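Local coordinates for tailspike protein (Acinetobacter phage vB_ApiP_P1, PDB 6E1R) that is the C-terminal part of a trimeric phage tailspike that probably recognises and degrades the capsular polysaccharide of its Acinetobacter host, at residues R142-T147 with P151-K156. Sequence-based numbering, arbitrary orientation.
Sequences RSITAT and PIFTVK
In both I144 and I152, CG2 lies anti to the backbone N and CG1 stands beside it (chi1 -58° and -67°). These torsions turn the two CG2 methyls against each other, 3.7 Å from I144 CG2 to I152 CG2. The two isoleucine side chains cross at a slant. I152 is the hub of the contact. Its chain is extended beyond CG1 (chi2 179°), which carries CD1 up to the backbone of the other strand, where I152 CD1 lies 3.3 Å from I144 O. Its CG1 takes the methyl of A146, with A146 CB 3.6 Å from I152 CG1. I152 therefore spans I144 and A146, two residues on the same side of their strand. CD1 of I144 meets the F153 ring obliquely, 4.4 Å from I144 CD1 to F153 CE2. No hydrogen bond joins the two segments, and the touching residues are all buried. The packing is apolar, in the interior of a parallel beta-helix like that of other phage tailspikes. The chain turns a corner at I152 and F153, inside the second segment. Strands 142-146 and 151-155 belong to two different parallel sheets of the coil. Strand 142-146 runs parallel between 117-119 and 169-173, and F171 of the latter also touches I152. Strand 151-155 lies between 123-124 and 178-184, and A179 of 178-184 packs on A146.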
ATOM      1  N   ARG A 142      -4.024  29.278  10.134  1.00 49.72           N
ATOM      2  CA  ARG A 142      -3.669  30.556   9.529  1.00 48.57           C
ATOM      3  C   ARG A 142      -4.162  30.607   8.088  1.00 48.55           C
ATOM      4  O   ARG A 142      -3.783  29.771   7.264  1.00 51.51           O
ATOM      5  CB  ARG A 142      -2.156  30.753   9.592  1.00 44.97           C
ATOM      6  CG  ARG A 142      -1.665  32.052   8.989  1.00 41.96           C
ATOM      7  CD  ARG A 142      -2.097  33.256   9.814  1.00 42.08           C
ATOM      8  NE  ARG A 142      -1.657  33.174  11.205  1.00 43.35           N
ATOM      9  CZ  ARG A 142      -2.480  33.127  12.249  1.00 44.74           C
ATOM     10  NH1 ARG A 142      -3.792  33.165  12.064  1.00 53.46           N
ATOM     11  NH2 ARG A 142      -1.992  33.052  13.479  1.00 46.05           N
ATOM     12  N   SER A 143      -5.011  31.586   7.787  1.00 45.10           N
ATOM     13  CA  SER A 143      -5.733  31.632   6.525  1.00 44.81           C
ATOM     14  C   SER A 143      -5.258  32.785   5.650  1.00 39.22           C
ATOM     15  O   SER A 143      -4.775  33.808   6.140  1.00 40.37           O
ATOM     16  CB  SER A 143      -7.242  31.761   6.762  1.00 46.86           C
ATOM     17  OG  SER A 143      -7.573  33.048   7.252  1.00 50.64           O
ATOM     18  N   ILE A 144      -5.399  32.596   4.339  1.00 38.24           N
ATOM     19  CA  ILE A 144      -5.165  33.635   3.341  1.00 40.53           C
ATOM     20  C   ILE A 144      -6.408  33.702   2.465  1.00 39.80           C
ATOM     21  O   ILE A 144      -6.750  32.721   1.794  1.00 37.66           O
ATOM     22  CB  ILE A 144      -3.918  33.356   2.484  1.00 38.13           C
ATOM     23  CG1 ILE A 144      -2.671  33.239   3.361  1.00 38.36           C
ATOM     24  CG2 ILE A 144      -3.738  34.450   1.442  1.00 38.13           C
ATOM     25  CD1 ILE A 144      -1.382  33.106   2.574  1.00 36.68           C
ATOM     26  N   THR A 145      -7.076  34.851   2.465  1.00 40.43           N
ATOM     27  CA  THR A 145      -8.327  35.038   1.743  1.00 43.16           C
ATOM     28  C   THR A 145      -8.095  35.890   0.502  1.00 45.09           C
ATOM     29  O   THR A 145      -7.378  36.894   0.550  1.00 46.19           O
ATOM     30  CB  THR A 145      -9.383  35.696   2.639  1.00 44.47           C
ATOM     31  OG1 THR A 145      -9.522  34.941   3.849  1.00 45.87           O
ATOM     32  CG2 THR A 145     -10.730  35.750   1.933  1.00 44.09           C
ATOM     33  N   ALA A 146      -8.710  35.486  -0.607  1.00 41.45           N
ATOM     34  CA  ALA A 146      -8.633  36.219  -1.866  1.00 41.78           C
ATOM     35  C   ALA A 146      -9.876  37.094  -1.991  1.00 43.76           C
ATOM     36  O   ALA A 146     -10.995  36.583  -2.104  1.00 43.89           O
ATOM     37  CB  ALA A 146      -8.512  35.262  -3.048  1.00 41.26           C
ATOM     38  N   THR A 147      -9.675  38.409  -1.970  1.00 45.43           N
ATOM     39  CA  THR A 147     -10.762  39.373  -2.056  1.00 48.58           C
ATOM     40  C   THR A 147     -11.137  39.717  -3.494  1.00 51.04           C
ATOM     41  O   THR A 147     -11.936  40.636  -3.709  1.00 51.79           O
ATOM     42  CB  THR A 147     -10.399  40.649  -1.293  1.00 51.95           C
ATOM     43  OG1 THR A 147      -9.156  41.166  -1.783  1.00 55.29           O
ATOM     44  CG2 THR A 147     -10.270  40.357   0.196  1.00 49.09           C
ATOM     45  N   PRO A 151      -6.069  34.156  -8.572  1.00 46.95           N
ATOM     46  CA  PRO A 151      -5.317  33.139  -7.825  1.00 43.43           C
ATOM     47  C   PRO A 151      -4.489  33.785  -6.724  1.00 46.82           C
ATOM     48  O   PRO A 151      -3.822  34.798  -6.943  1.00 48.51           O
ATOM     49  CB  PRO A 151      -4.431  32.494  -8.897  1.00 42.64           C
ATOM     50  CG  PRO A 151      -4.304  33.539  -9.957  1.00 44.76           C
ATOM     51  CD  PRO A 151      -5.622  34.257  -9.971  1.00 46.74           C
ATOM     52  N   ILE A 152      -4.549  33.197  -5.526  1.00 46.73           N
ATOM     53  CA  ILE A 152      -3.758  33.705  -4.407  1.00 36.67           C
ATOM     54  C   ILE A 152      -2.273  33.632  -4.737  1.00 38.89           C
ATOM     55  O   ILE A 152      -1.518  34.585  -4.512  1.00 37.59           O
ATOM     56  CB  ILE A 152      -4.093  32.930  -3.120  1.00 39.41           C
ATOM     57  CG1 ILE A 152      -5.530  33.222  -2.684  1.00 38.19           C
ATOM     58  CG2 ILE A 152      -3.108  33.273  -2.015  1.00 36.02           C
ATOM     59  CD1 ILE A 152      -5.950  32.484  -1.434  1.00 40.21           C
ATOM     60  N   PHE A 153      -1.836  32.501  -5.282  1.00 39.17           N
ATOM     61  CA  PHE A 153      -0.476  32.330  -5.769  1.00 38.38           C
ATOM     62  C   PHE A 153      -0.510  31.993  -7.251  1.00 41.54           C
ATOM     63  O   PHE A 153      -1.401  31.274  -7.715  1.00 49.38           O
ATOM     64  CB  PHE A 153       0.271  31.235  -4.996  1.00 36.15           C
ATOM     65  CG  PHE A 153       0.654  31.633  -3.598  1.00 37.40           C
ATOM     66  CD1 PHE A 153       1.774  32.417  -3.372  1.00 40.52           C
ATOM     67  CD2 PHE A 153      -0.098  31.219  -2.511  1.00 35.32           C
ATOM     68  CE1 PHE A 153       2.134  32.786  -2.090  1.00 43.25           C
ATOM     69  CE2 PHE A 153       0.257  31.583  -1.226  1.00 38.84           C
ATOM     70  CZ  PHE A 153       1.374  32.368  -1.014  1.00 43.12           C
ATOM     71  N   THR A 154       0.462  32.518  -7.990  1.00 36.01           N
ATOM     72  CA  THR A 154       0.575  32.292  -9.425  1.00 39.92           C
ATOM     73  C   THR A 154       1.848  31.503  -9.701  1.00 41.02           C
ATOM     74  O   THR A 154       2.953  31.980  -9.422  1.00 41.69           O
ATOM     75  CB  THR A 154       0.585  33.614 -10.192  1.00 40.30           C
ATOM     76  OG1 THR A 154      -0.722  34.203 -10.147  1.00 38.79           O
ATOM     77  CG2 THR A 154       0.989  33.390 -11.637  1.00 41.64           C
ATOM     78  N   VAL A 155       1.687  30.299 -10.240  1.00 40.61           N
ATOM     79  CA  VAL A 155       2.825  29.452 -10.578  1.00 37.19           C
ATOM     80  C   VAL A 155       3.472  29.981 -11.849  1.00 41.26           C
ATOM     81  O   VAL A 155       2.793  30.222 -12.854  1.00 45.77           O
ATOM     82  CB  VAL A 155       2.383  27.990 -10.740  1.00 35.88           C
ATOM     83  CG1 VAL A 155       3.577  27.108 -11.055  1.00 37.38           C
ATOM     84  CG2 VAL A 155       1.679  27.511  -9.479  1.00 32.70           C
ATOM     85  N   LYS A 156       4.790  30.161 -11.810  1.00 37.19           N
ATOM     86  CA  LYS A 156       5.512  30.707 -12.946  1.00 42.64           C
ATOM     87  C   LYS A 156       5.631  29.672 -14.063  1.00 46.53           C
ATOM     88  O   LYS A 156       5.467  28.467 -13.856  1.00 40.31           O
ATOM     89  CB  LYS A 156       6.903  31.171 -12.519  1.00 39.97           C
ATOM     90  CG  LYS A 156       6.901  32.252 -11.450  1.00 43.50           C
ATOM     91  CD  LYS A 156       8.316  32.557 -10.989  1.00 40.26           C
ATOM     92  CE  LYS A 156       8.337  33.687  -9.979  1.00 45.54           C
ATOM     93  NZ  LYS A 156       9.726  34.023  -9.564  1.00 47.82           N
TER